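Local coordinates for protein arylamine n-acetyltransferase (Mycobacterium smegmatis, PDB 1W5R) that transfers acetyl groups to arylamines, probably from acetyl-coenzyme A by way of a catalytic triad, at residues Ala34-Ile39 against Val129-Gly134; Glu58-Lys63 against Leu80-Glu85; Val91-Gly96 against Ile190-Gly195. The protein carries 1 engineered substitution. All coordinates share one frame; numbering follows the deposited sequence.

Interaction 1 (Ala34-Ile39 against Val129-Gly134)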
ATOM      1  N   ALA A  34      -2.355 -17.955  16.476  1.00 11.50           N
ATOM      2  CA  ALA A  34      -1.658 -17.064  17.393  1.00 11.88           C
ATOM      3  C   ALA A  34      -0.177 -16.945  17.029  1.00 11.49           C
ATOM      4  O   ALA A  34       0.396 -15.849  17.038  1.00 12.21           O
ATOM      5  CB  ALA A  34      -1.815 -17.575  18.827  1.00 11.92           C
ATOM      6  N   HIS A  35       0.428 -18.079  16.691  1.00 10.53           N
ATOM      7  CA  HIS A  35       1.818 -18.095  16.235  1.00 10.47           C
ATOM      8  C   HIS A  35       1.980 -17.236  14.963  1.00 10.46           C
ATOM      9  O   HIS A  35       2.887 -16.391  14.882  1.00 10.07           O
ATOM     10  CB  HIS A  35       2.260 -19.542  16.019  1.00 10.85           C
ATOM     11  CG  HIS A  35       3.725 -19.711  15.743  1.00 10.50           C
ATOM     12  ND1 HIS A  35       4.546 -20.457  16.566  1.00 10.74           N
ATOM     13  CD2 HIS A  35       4.509 -19.267  14.729  1.00 10.21           C
ATOM     14  CE1 HIS A  35       5.771 -20.462  16.071  1.00 11.14           C
ATOM     15  NE2 HIS A  35       5.777 -19.747  14.959  1.00 10.70           N
ATOM     16  N   ASN A  36       1.063 -17.415  14.012  1.00 10.43           N
ATOM     17  CA  ASN A  36       1.089 -16.670  12.751  1.00 10.67           C
ATOM     18  C   ASN A  36       1.194 -15.167  12.976  1.00 10.36           C
ATOM     19  O   ASN A  36       1.946 -14.480  12.279  1.00  9.83           O
ATOM     20  CB  ASN A  36      -0.213 -16.900  11.965  1.00 10.55           C
ATOM     21  CG  ASN A  36      -0.255 -18.225  11.199  1.00 11.16           C
ATOM     22  OD1 ASN A  36       0.770 -18.861  10.870  1.00 12.68           O
ATOM     23  ND2 ASN A  36      -1.458 -18.626  10.868  1.00  9.47           N
ATOM     24  N   ARG A  37       0.401 -14.647  13.913  1.00 11.13           N
ATOM     25  CA  ARG A  37       0.341 -13.202  14.096  1.00 11.39           C
ATOM     26  C   ARG A  37       1.381 -12.643  15.045  1.00 11.32           C
ATOM     27  O   ARG A  37       1.562 -11.432  15.103  1.00 11.78           O
ATOM     28  CB  ARG A  37      -1.060 -12.728  14.548  1.00 11.97           C
ATOM     29  CG  ARG A  37      -1.439 -13.098  15.987  1.00 11.92           C
ATOM     30  CD  ARG A  37      -2.806 -12.550  16.371  1.00 12.81           C
ATOM     31  NE  ARG A  37      -3.896 -13.215  15.652  1.00 13.86           N
ATOM     32  CZ  ARG A  37      -4.571 -14.275  16.102  1.00 14.85           C
ATOM     33  NH1 ARG A  37      -5.560 -14.779  15.367  1.00 15.52           N
ATOM     34  NH2 ARG A  37      -4.263 -14.844  17.279  1.00 14.43           N
ATOM     35  N   SER A  38       2.039 -13.525  15.804  1.00 11.26           N
ATOM     36  CA  SER A  38       2.914 -13.092  16.904  1.00 12.07           C
ATOM     37  C   SER A  38       4.418 -13.209  16.679  1.00 12.09           C
ATOM     38  O   SER A  38       5.180 -12.387  17.213  1.00 12.99           O
ATOM     39  CB  SER A  38       2.578 -13.874  18.179  1.00 12.30           C
ATOM     40  OG  SER A  38       1.225 -13.702  18.571  1.00 13.22           O
ATOM     41  N   ILE A  39       4.836 -14.246  15.954  1.00 11.25           N
ATOM     42  CA  ILE A  39       6.267 -14.492  15.744  1.00 10.94           C
ATOM     43  C   ILE A  39       6.520 -14.370  14.237  1.00 10.31           C
ATOM     44  O   ILE A  39       6.031 -15.187  13.459  1.00 10.11           O
ATOM     45  CB  ILE A  39       6.731 -15.883  16.284  1.00 10.99           C
ATOM     46  CG1 ILE A  39       6.289 -16.090  17.745  1.00 10.70           C
ATOM     47  CG2 ILE A  39       8.252 -16.028  16.163  1.00 11.35           C
ATOM     48  CD1 ILE A  39       6.694 -17.467  18.327  1.00 12.52           C
ATOM     49  N   VAL A 129       1.063 -29.143   9.435  1.00 11.01           N
ATOM     50  CA  VAL A 129       1.170 -27.875  10.151  1.00 10.66           C
ATOM     51  C   VAL A 129       2.452 -27.206   9.671  1.00 10.41           C
ATOM     52  O   VAL A 129       3.517 -27.824   9.660  1.00 10.36           O
ATOM     53  CB  VAL A 129       1.190 -28.090  11.685  1.00 11.06           C
ATOM     54  CG1 VAL A 129       1.432 -26.780  12.398  1.00 12.64           C
ATOM     55  CG2 VAL A 129      -0.149 -28.707  12.135  1.00 12.46           C
ATOM     56  N   ASP A 130       2.333 -25.952   9.249  1.00  9.39           N
ATOM     57  CA  ASP A 130       3.500 -25.236   8.738  1.00  9.24           C
ATOM     58  C   ASP A 130       3.310 -23.768   9.033  1.00  9.24           C
ATOM     59  O   ASP A 130       2.512 -23.104   8.385  1.00 10.19           O
ATOM     60  CB  ASP A 130       3.640 -25.482   7.233  1.00  9.58           C
ATOM     61  CG  ASP A 130       4.802 -24.713   6.598  1.00  9.47           C
ATOM     62  OD1 ASP A 130       5.639 -24.133   7.332  1.00  8.55           O
ATOM     63  OD2 ASP A 130       4.878 -24.716   5.342  1.00  9.34           O
ATOM     64  N   VAL A 131       4.016 -23.282  10.042  1.00  8.51           N
ATOM     65  CA  VAL A 131       3.970 -21.864  10.391  1.00  8.45           C
ATOM     66  C   VAL A 131       5.281 -21.166   9.995  1.00  8.09           C
ATOM     67  O   VAL A 131       5.546 -20.038  10.421  1.00  8.46           O
ATOM     68  CB  VAL A 131       3.640 -21.638  11.887  1.00  9.37           C
ATOM     69  CG1 VAL A 131       2.244 -22.199  12.221  1.00 10.07           C
ATOM     70  CG2 VAL A 131       4.717 -22.268  12.787  1.00 10.25           C
ATOM     71  N   GLY A 132       6.086 -21.849   9.183  1.00  8.21           N
ATOM     72  CA  GLY A 132       7.434 -21.382   8.883  1.00  8.60           C
ATOM     73  C   GLY A 132       7.762 -21.043   7.443  1.00  8.36           C
ATOM     74  O   GLY A 132       8.935 -20.780   7.129  1.00  9.50           O
ATOM     75  N   PHE A 133       6.756 -21.025   6.564  1.00  8.14           N
ATOM     76  CA  PHE A 133       7.024 -20.816   5.131  1.00  8.53           C
ATOM     77  C   PHE A 133       7.110 -19.325   4.767  1.00  9.22           C
ATOM     78  O   PHE A 133       7.481 -18.988   3.641  1.00 11.59           O
ATOM     79  CB  PHE A 133       5.947 -21.500   4.280  1.00  8.89           C
ATOM     80  CG  PHE A 133       6.285 -21.576   2.813  1.00  8.70           C
ATOM     81  CD1 PHE A 133       7.398 -22.302   2.367  1.00 10.09           C
ATOM     82  CD2 PHE A 133       5.482 -20.931   1.871  1.00  9.96           C
ATOM     83  CE1 PHE A 133       7.712 -22.363   0.997  1.00 10.41           C
ATOM     84  CE2 PHE A 133       5.783 -21.006   0.503  1.00  9.19           C
ATOM     85  CZ  PHE A 133       6.899 -21.717   0.074  1.00  9.96           C
ATOM     86  N   GLY A 134       6.764 -18.450   5.708  1.00  8.80           N
ATOM     87  CA  GLY A 134       6.852 -16.995   5.502  1.00  8.47           C
ATOM     88  C   GLY A 134       5.500 -16.378   5.179  1.00  8.95           C
ATOM     89  O   GLY A 134       4.469 -16.795   5.721  1.00  8.74           O
TER
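H35 and N36, near the end of helix 25-38, are the two helix residues that reach V131 in the loop after strand 127-129; across them 137 Å² is buried and no hydrogen bond forms. H35 comes first and makes the CH-pi contact. Its CG lies opposite the backbone N (chi1 -172°), which sets the imidazole with one face toward V131. V131 CG2 stands over that face, 3.7 Å from the H35 ring centroid and 20° off the normal. It is displaced toward the rim, hence the approach of V131 CG2 to H35 NE2 at 3.5 Å. I39 CD1 lies against the opposite face, so the ring is sandwiched between two methyl-bearing side chains, while H35 ND1 bonds to Y11 OH and H35 NE2 to H76 ND1; together these partners should fix its rotation. N36 follows, its amide end lying beside CG1 and CB of V131. At S38 the hydroxyl turns back into the helix, with S38 OG giving a 2.8 Å hydrogen bond to A34 O. I39 then leaves helical geometry, although I39 N still bonds to H35 O.

On the loop side D130 and V131 direct their side chains differently: V131 toward the helix, D130 away from it. D130 OD1 accepts from G132 N at 3.0 Å with an N-H...O angle of 155°, closing an Asx turn. N77 ND2 also bonds to D130 OD1, and N77 OD1 to V131 N, while D130 OD2 meets H113 NE2. D130 lies on the loop that packs through V131 against helix 25-38, and H113 comes from strand 111-119; this carboxylate-imidazole pair is consistent with the aspartate and histidine of the arylamine N-acetyltransferase catalytic triad.

Interaction 2 (Glu58-Lys63 against Leu80-Glu85)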
ATOM      1  N   GLU A  58      16.287 -25.695  23.356  1.00 15.60           N
ATOM      2  CA  GLU A  58      16.957 -24.632  24.111  1.00 16.64           C
ATOM      3  C   GLU A  58      17.285 -23.440  23.225  1.00 15.58           C
ATOM      4  O   GLU A  58      17.001 -22.296  23.582  1.00 15.93           O
ATOM      5  CB  GLU A  58      18.236 -25.165  24.790  1.00 16.90           C
ATOM      6  CG  GLU A  58      19.119 -24.069  25.383  1.00 19.76           C
ATOM      7  CD  GLU A  58      20.277 -24.600  26.232  1.00 20.86           C
ATOM      8  OE1 GLU A  58      20.581 -25.817  26.183  1.00 26.00           O
ATOM      9  OE2 GLU A  58      20.895 -23.781  26.944  1.00 26.19           O
ATOM     10  N   ALA A  59      17.880 -23.725  22.067  1.00 14.87           N
ATOM     11  CA  ALA A  59      18.275 -22.679  21.138  1.00 14.15           C
ATOM     12  C   ALA A  59      17.054 -21.955  20.577  1.00 13.92           C
ATOM     13  O   ALA A  59      17.050 -20.735  20.485  1.00 13.46           O
ATOM     14  CB  ALA A  59      19.086 -23.259  20.021  1.00 14.12           C
ATOM     15  N   LEU A  60      16.031 -22.711  20.184  1.00 13.38           N
ATOM     16  CA  LEU A  60      14.881 -22.090  19.514  1.00 12.73           C
ATOM     17  C   LEU A  60      13.986 -21.280  20.460  1.00 13.22           C
ATOM     18  O   LEU A  60      13.505 -20.199  20.095  1.00 12.69           O
ATOM     19  CB  LEU A  60      14.088 -23.141  18.737  1.00 12.34           C
ATOM     20  CG  LEU A  60      14.881 -23.833  17.626  1.00 11.59           C
ATOM     21  CD1 LEU A  60      13.993 -24.817  16.874  1.00 12.02           C
ATOM     22  CD2 LEU A  60      15.516 -22.804  16.667  1.00 11.15           C
ATOM     23  N   PHE A  61      13.772 -21.793  21.670  1.00 13.24           N
ATOM     24  CA  PHE A  61      13.039 -21.022  22.680  1.00 13.85           C
ATOM     25  C   PHE A  61      13.811 -19.756  23.049  1.00 13.77           C
ATOM     26  O   PHE A  61      13.238 -18.670  23.136  1.00 13.73           O
ATOM     27  CB  PHE A  61      12.772 -21.869  23.933  1.00 14.72           C
ATOM     28  CG  PHE A  61      11.534 -22.735  23.855  1.00 15.63           C
ATOM     29  CD1 PHE A  61      11.575 -23.992  23.249  1.00 16.58           C
ATOM     30  CD2 PHE A  61      10.326 -22.308  24.433  1.00 16.36           C
ATOM     31  CE1 PHE A  61      10.425 -24.817  23.195  1.00 16.45           C
ATOM     32  CE2 PHE A  61       9.173 -23.127  24.390  1.00 15.88           C
ATOM     33  CZ  PHE A  61       9.224 -24.375  23.768  1.00 16.17           C
ATOM     34  N   ALA A  62      15.124 -19.882  23.227  1.00 14.15           N
ATOM     35  CA  ALA A  62      15.929 -18.730  23.604  1.00 14.74           C
ATOM     36  C   ALA A  62      15.802 -17.592  22.587  1.00 15.03           C
ATOM     37  O   ALA A  62      15.599 -16.437  22.962  1.00 16.04           O
ATOM     38  CB  ALA A  62      17.382 -19.128  23.815  1.00 15.40           C
ATOM     39  N   LYS A  63      15.885 -17.921  21.302  1.00 14.35           N
ATOM     40  CA  LYS A  63      15.823 -16.893  20.272  1.00 12.99           C
ATOM     41  C   LYS A  63      14.405 -16.381  19.981  1.00 13.03           C
ATOM     42  O   LYS A  63      14.158 -15.181  20.023  1.00 13.14           O
ATOM     43  CB  LYS A  63      16.476 -17.385  18.980  1.00 12.79           C
ATOM     44  CG  LYS A  63      16.479 -16.343  17.875  1.00 11.80           C
ATOM     45  CD  LYS A  63      17.096 -16.873  16.596  1.00 10.90           C
ATOM     46  CE  LYS A  63      16.983 -15.862  15.476  1.00 11.59           C
ATOM     47  NZ  LYS A  63      17.568 -16.374  14.211  1.00 11.51           N
ATOM     48  N   LEU A  80       7.568 -24.883  17.116  1.00 11.33           N
ATOM     49  CA  LEU A  80       6.189 -25.349  17.257  1.00 11.57           C
ATOM     50  C   LEU A  80       6.141 -26.851  17.475  1.00 12.15           C
ATOM     51  O   LEU A  80       5.297 -27.344  18.229  1.00 11.82           O
ATOM     52  CB  LEU A  80       5.360 -24.948  16.027  1.00 11.87           C
ATOM     53  CG  LEU A  80       3.865 -25.276  16.113  1.00 10.99           C
ATOM     54  CD1 LEU A  80       3.228 -24.758  17.396  1.00 11.22           C
ATOM     55  CD2 LEU A  80       3.148 -24.704  14.897  1.00 11.23           C
ATOM     56  N   GLY A  81       7.046 -27.575  16.828  1.00 12.39           N
ATOM     57  CA  GLY A  81       7.155 -29.022  17.027  1.00 13.11           C
ATOM     58  C   GLY A  81       7.355 -29.385  18.492  1.00 13.20           C
ATOM     59  O   GLY A  81       6.661 -30.256  19.022  1.00 13.67           O
ATOM     60  N   TYR A  82       8.289 -28.713  19.161  1.00 13.77           N
ATOM     61  CA  TYR A  82       8.543 -28.956  20.588  1.00 14.29           C
ATOM     62  C   TYR A  82       7.332 -28.592  21.423  1.00 14.80           C
ATOM     63  O   TYR A  82       6.947 -29.343  22.333  1.00 15.72           O
ATOM     64  CB  TYR A  82       9.755 -28.156  21.072  1.00 14.25           C
ATOM     65  CG  TYR A  82      11.070 -28.585  20.451  1.00 14.15           C
ATOM     66  CD1 TYR A  82      11.848 -27.687  19.700  1.00 13.97           C
ATOM     67  CD2 TYR A  82      11.548 -29.884  20.627  1.00 14.47           C
ATOM     68  CE1 TYR A  82      13.059 -28.094  19.132  1.00 14.95           C
ATOM     69  CE2 TYR A  82      12.746 -30.297  20.070  1.00 14.76           C
ATOM     70  CZ  TYR A  82      13.509 -29.397  19.329  1.00 14.54           C
ATOM     71  OH  TYR A  82      14.699 -29.794  18.774  1.00 14.63           O
ATOM     72  N   VAL A  83       6.716 -27.455  21.108  1.00 14.63           N
ATOM     73  CA  VAL A  83       5.553 -26.982  21.855  1.00 15.15           C
ATOM     74  C   VAL A  83       4.414 -27.987  21.758  1.00 15.16           C
ATOM     75  O   VAL A  83       3.812 -28.350  22.786  1.00 15.37           O
ATOM     76  CB  VAL A  83       5.076 -25.591  21.371  1.00 14.69           C
ATOM     77  CG1 VAL A  83       3.704 -25.275  21.937  1.00 15.89           C
ATOM     78  CG2 VAL A  83       6.072 -24.536  21.759  1.00 15.01           C
ATOM     79  N   LEU A  84       4.124 -28.457  20.545  1.00 15.06           N
ATOM     80  CA  LEU A  84       2.990 -29.368  20.358  1.00 15.56           C
ATOM     81  C   LEU A  84       3.208 -30.709  21.049  1.00 16.24           C
ATOM     82  O   LEU A  84       2.281 -31.248  21.662  1.00 16.46           O
ATOM     83  CB  LEU A  84       2.644 -29.554  18.885  1.00 15.19           C
ATOM     84  CG  LEU A  84       2.164 -28.291  18.156  1.00 14.26           C
ATOM     85  CD1 LEU A  84       1.969 -28.627  16.703  1.00 13.69           C
ATOM     86  CD2 LEU A  84       0.884 -27.652  18.744  1.00 14.95           C
ATOM     87  N   GLU A  85       4.431 -31.227  20.959  1.00 17.32           N
ATOM     88  CA  GLU A  85       4.846 -32.431  21.689  1.00 19.11           C
ATOM     89  C   GLU A  85       4.622 -32.296  23.180  1.00 19.61           C
ATOM     90  O   GLU A  85       4.080 -33.209  23.832  1.00 19.82           O
ATOM     91  CB  GLU A  85       6.333 -32.669  21.478  1.00 19.98           C
ATOM     92  CG  GLU A  85       6.649 -33.381  20.226  1.00 21.67           C
ATOM     93  CD  GLU A  85       8.075 -33.888  20.197  1.00 21.34           C
ATOM     94  OE1 GLU A  85       9.005 -33.186  20.683  1.00 21.81           O
ATOM     95  OE2 GLU A  85       8.254 -34.984  19.652  1.00 21.43           O
TER
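F61 reaches from helix 57-66 toward Y82 and V83 of helix 73-87, and its CE1 and CZ atoms do the touching. From CB the chain turns to CG beside the backbone N and opposite the carbonyl carbon (chi1 -85°), carrying the ring out toward the second helix. CB and CG make no close approach to 80-85; contact begins at F61 CE1, which lies 4.0 Å from Y82 CB. That CB sits at the edge of the F61 ring, near its plane, so the phenyl meets the root of the tyrosine and not its aromatic face. At the tip, F61 CZ comes 3.7 Å from V83 CG2.

One residue earlier, L60 makes the companion contact. Its CD1 lies 4.1 Å from Y82 CE1, at the edge of the phenol and near the ring plane, the two side chains crossing at about a right angle. Y82 is thus touched at CB by F61 and at the ring edge by L60, while its hydroxyl is hydrogen-bonded to L55 O.

The segment axes run 10.6 Å apart at a crossing angle of -103°, consistent with a small apolar interface of four residues and 167 Å². Around it, L8 and Y11 of helix 8-14 pack on F61, Y11 also touches V83, and L79 of helix 73-87 also touches F61.

Interaction 3 (Val91-Gly96 against Ile190-Gly195)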
ATOM      1  N   VAL A  91       4.014 -35.681  17.076  1.00 17.81           N
ATOM      2  CA  VAL A  91       4.622 -34.818  16.057  1.00 16.84           C
ATOM      3  C   VAL A  91       5.746 -35.539  15.324  1.00 16.61           C
ATOM      4  O   VAL A  91       6.663 -36.097  15.958  1.00 18.05           O
ATOM      5  CB  VAL A  91       5.191 -33.509  16.685  1.00 16.43           C
ATOM      6  CG1 VAL A  91       5.774 -32.576  15.605  1.00 16.42           C
ATOM      7  CG2 VAL A  91       4.140 -32.783  17.523  1.00 16.78           C
ATOM      8  N   GLU A  92       5.676 -35.545  13.998  1.00 15.46           N
ATOM      9  CA  GLU A  92       6.804 -35.946  13.158  1.00 15.24           C
ATOM     10  C   GLU A  92       7.295 -34.727  12.386  1.00 13.99           C
ATOM     11  O   GLU A  92       6.481 -33.901  11.942  1.00 13.42           O
ATOM     12  CB  GLU A  92       6.417 -37.084  12.221  1.00 16.19           C
ATOM     13  CG  GLU A  92       6.110 -38.370  13.001  1.00 19.67           C
ATOM     14  CD  GLU A  92       5.615 -39.515  12.146  1.00 25.22           C
ATOM     15  OE1 GLU A  92       5.031 -39.269  11.068  1.00 27.73           O
ATOM     16  OE2 GLU A  92       5.803 -40.678  12.572  1.00 28.84           O
ATOM     17  N   ARG A  93       8.618 -34.594  12.279  1.00 13.24           N
ATOM     18  CA  ARG A  93       9.229 -33.521  11.501  1.00 12.49           C
ATOM     19  C   ARG A  93       9.526 -33.982  10.093  1.00 11.82           C
ATOM     20  O   ARG A  93      10.205 -34.989   9.877  1.00 12.53           O
ATOM     21  CB  ARG A  93      10.525 -33.015  12.152  1.00 12.20           C
ATOM     22  CG  ARG A  93      10.345 -32.165  13.411  1.00 12.39           C
ATOM     23  CD  ARG A  93       9.891 -32.990  14.626  1.00 13.72           C
ATOM     24  NE  ARG A  93      10.035 -32.210  15.847  1.00 15.14           N
ATOM     25  CZ  ARG A  93       9.694 -32.624  17.064  1.00 14.08           C
ATOM     26  NH1 ARG A  93       9.176 -33.841  17.246  1.00 15.18           N
ATOM     27  NH2 ARG A  93       9.876 -31.821  18.102  1.00 13.77           N
ATOM     28  N   LEU A  94       9.000 -33.258   9.113  1.00 10.85           N
ATOM     29  CA  LEU A  94       9.235 -33.619   7.726  1.00 10.72           C
ATOM     30  C   LEU A  94      10.109 -32.576   7.045  1.00 10.26           C
ATOM     31  O   LEU A  94      10.177 -31.425   7.504  1.00  9.98           O
ATOM     32  CB  LEU A  94       7.904 -33.725   6.978  1.00 11.29           C
ATOM     33  CG  LEU A  94       6.805 -34.577   7.638  1.00 11.13           C
ATOM     34  CD1 LEU A  94       5.558 -34.634   6.761  1.00 12.05           C
ATOM     35  CD2 LEU A  94       7.293 -35.994   7.933  1.00 12.31           C
ATOM     36  N   SER A  95      10.756 -32.990   5.963  1.00  9.73           N
ATOM     37  CA  SER A  95      11.519 -32.083   5.109  1.00 10.38           C
ATOM     38  C   SER A  95      10.896 -31.971   3.723  1.00 10.38           C
ATOM     39  O   SER A  95      10.190 -32.883   3.265  1.00 10.19           O
ATOM     40  CB  SER A  95      12.979 -32.551   4.984  1.00 11.15           C
ATOM     41  OG  SER A  95      13.038 -33.811   4.339  1.00 13.30           O
ATOM     42  N   GLY A  96      11.166 -30.850   3.059  1.00 10.45           N
ATOM     43  CA  GLY A  96      10.656 -30.636   1.718  1.00 10.41           C
ATOM     44  C   GLY A  96      11.530 -29.744   0.851  1.00  9.82           C
ATOM     45  O   GLY A  96      12.524 -29.167   1.317  1.00  9.48           O
ATOM     46  N   ILE A 190      19.254 -33.943  13.350  1.00 10.52           N
ATOM     47  CA  ILE A 190      20.514 -33.681  12.667  1.00 10.83           C
ATOM     48  C   ILE A 190      20.345 -33.434  11.160  1.00 10.63           C
ATOM     49  O   ILE A 190      21.056 -32.613  10.577  1.00 10.82           O
ATOM     50  CB  ILE A 190      21.579 -34.789  12.958  1.00 11.01           C
ATOM     51  CG1 ILE A 190      22.954 -34.393  12.394  1.00 11.16           C
ATOM     52  CG2 ILE A 190      21.150 -36.137  12.407  1.00 12.41           C
ATOM     53  CD1 ILE A 190      23.539 -33.125  12.984  1.00 11.96           C
ATOM     54  N   ASP A 191      19.428 -34.164  10.526  1.00 10.13           N
ATOM     55  CA  ASP A 191      19.214 -33.989   9.083  1.00 10.15           C
ATOM     56  C   ASP A 191      18.583 -32.620   8.795  1.00  9.94           C
ATOM     57  O   ASP A 191      18.860 -32.013   7.763  1.00 10.27           O
ATOM     58  CB  ASP A 191      18.326 -35.092   8.489  1.00 11.10           C
ATOM     59  CG  ASP A 191      19.012 -36.457   8.452  1.00 12.00           C
ATOM     60  OD1 ASP A 191      20.182 -36.560   8.869  1.00 12.68           O
ATOM     61  OD2 ASP A 191      18.355 -37.427   7.994  1.00 13.41           O
ATOM     62  N   LEU A 192      17.719 -32.165   9.696  1.00  9.14           N
ATOM     63  CA  LEU A 192      17.184 -30.798   9.618  1.00  9.26           C
ATOM     64  C   LEU A 192      18.292 -29.767   9.830  1.00  9.06           C
ATOM     65  O   LEU A 192      18.322 -28.738   9.157  1.00  9.75           O
ATOM     66  CB  LEU A 192      16.068 -30.612  10.656  1.00  9.19           C
ATOM     67  CG  LEU A 192      14.870 -31.564  10.490  1.00  9.89           C
ATOM     68  CD1 LEU A 192      13.851 -31.291  11.586  1.00 11.14           C
ATOM     69  CD2 LEU A 192      14.235 -31.399   9.102  1.00 11.31           C
ATOM     70  N   GLU A 193      19.194 -30.040  10.769  1.00  9.37           N
ATOM     71  CA  GLU A 193      20.312 -29.139  11.030  1.00  8.97           C
ATOM     72  C   GLU A 193      21.274 -29.027   9.838  1.00  8.84           C
ATOM     73  O   GLU A 193      21.811 -27.951   9.590  1.00 10.02           O
ATOM     74  CB  GLU A 193      21.038 -29.556  12.318  1.00  8.97           C
ATOM     75  CG  GLU A 193      20.222 -29.161  13.553  1.00 10.06           C
ATOM     76  CD  GLU A 193      20.755 -29.666  14.888  1.00 10.66           C
ATOM     77  OE1 GLU A 193      21.521 -30.657  14.931  1.00 15.01           O
ATOM     78  OE2 GLU A 193      20.369 -29.071  15.908  1.00 11.29           O
ATOM     79  N   VAL A 194      21.490 -30.120   9.096  1.00  9.06           N
ATOM     80  CA  VAL A 194      22.341 -30.076   7.892  1.00  9.17           C
ATOM     81  C   VAL A 194      21.659 -29.191   6.818  1.00  9.19           C
ATOM     82  O   VAL A 194      22.296 -28.366   6.167  1.00  9.35           O
ATOM     83  CB  VAL A 194      22.621 -31.506   7.365  1.00  9.01           C
ATOM     84  CG1 VAL A 194      23.254 -31.502   5.988  1.00 10.01           C
ATOM     85  CG2 VAL A 194      23.506 -32.273   8.370  1.00 11.01           C
ATOM     86  N   GLY A 195      20.354 -29.358   6.653  1.00  9.29           N
ATOM     87  CA  GLY A 195      19.593 -28.501   5.744  1.00  9.27           C
ATOM     88  C   GLY A 195      19.678 -27.046   6.169  1.00  9.18           C
ATOM     89  O   GLY A 195      19.928 -26.158   5.343  1.00  9.45           O
TER
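L192 of helix 189-201 points onto strand 90-98, its CA 7.4 Å from the CA of S95, the nearest such pair. The two segment axes approach to 9.7 Å, and their N-to-C directions differ by 33°, so the helix lies roughly along the strand against one side of the sheet. R93 and S95 direct their side chains toward it, while L94 between them points away, the alternation expected of a strand.

The leucine uses both methyl branches. L192 CD1 packs 3.8 Å from R93 CB and also rests on R93 CG. L192 CD2 is turned to the later residues and makes looser approaches, 4.5 Å to S95 CB and a similar distance to the carbonyl of L94. R93 meets the leucine through CB and CG; a bend at chi2 (72°) leads the guanidinium away from the helix. There it forms a salt bridge with E85 and a cation-pi contact with Y82, and V91 CG1 lies over one of its faces. S95 OG, likewise, is bonded to Q111 and R187.

With 119 Å² buried and no hydrogen bond across the pair, the contact is one of methyl groups against methylenes. Such chemistry implies weakly directional cohesion, by dispersion and by exclusion of water. The polar ends of R93 and S95 are satisfied elsewhere, which lets their aliphatic parts face L192.

How the interactions relate
From the N terminus, 34-39 opens the loop that interaction 1 closes at 129-134. Interaction 2 is nested inside it, joining 58-63 to 80-85 across a short, largely helical excursion. After helix 73-87 the chain enters strand 90-98, so interaction 3 follows interaction 2 in series; its partner at 190-195 lies beyond 134, and interactions 1 and 3 therefore cross. Interaction 2 touches interaction 1 where L80 CD2 packs 3.6 Å from V131 CG2. It meets interaction 3 where E85 CG packs 3.7 Å from V91 CG2, beside the E85-R93 junction. Helix 73-87 thus links the N-terminal helices and the 129-134 loop to the larger sheet, whose strand 90-98 carries helix 189-201.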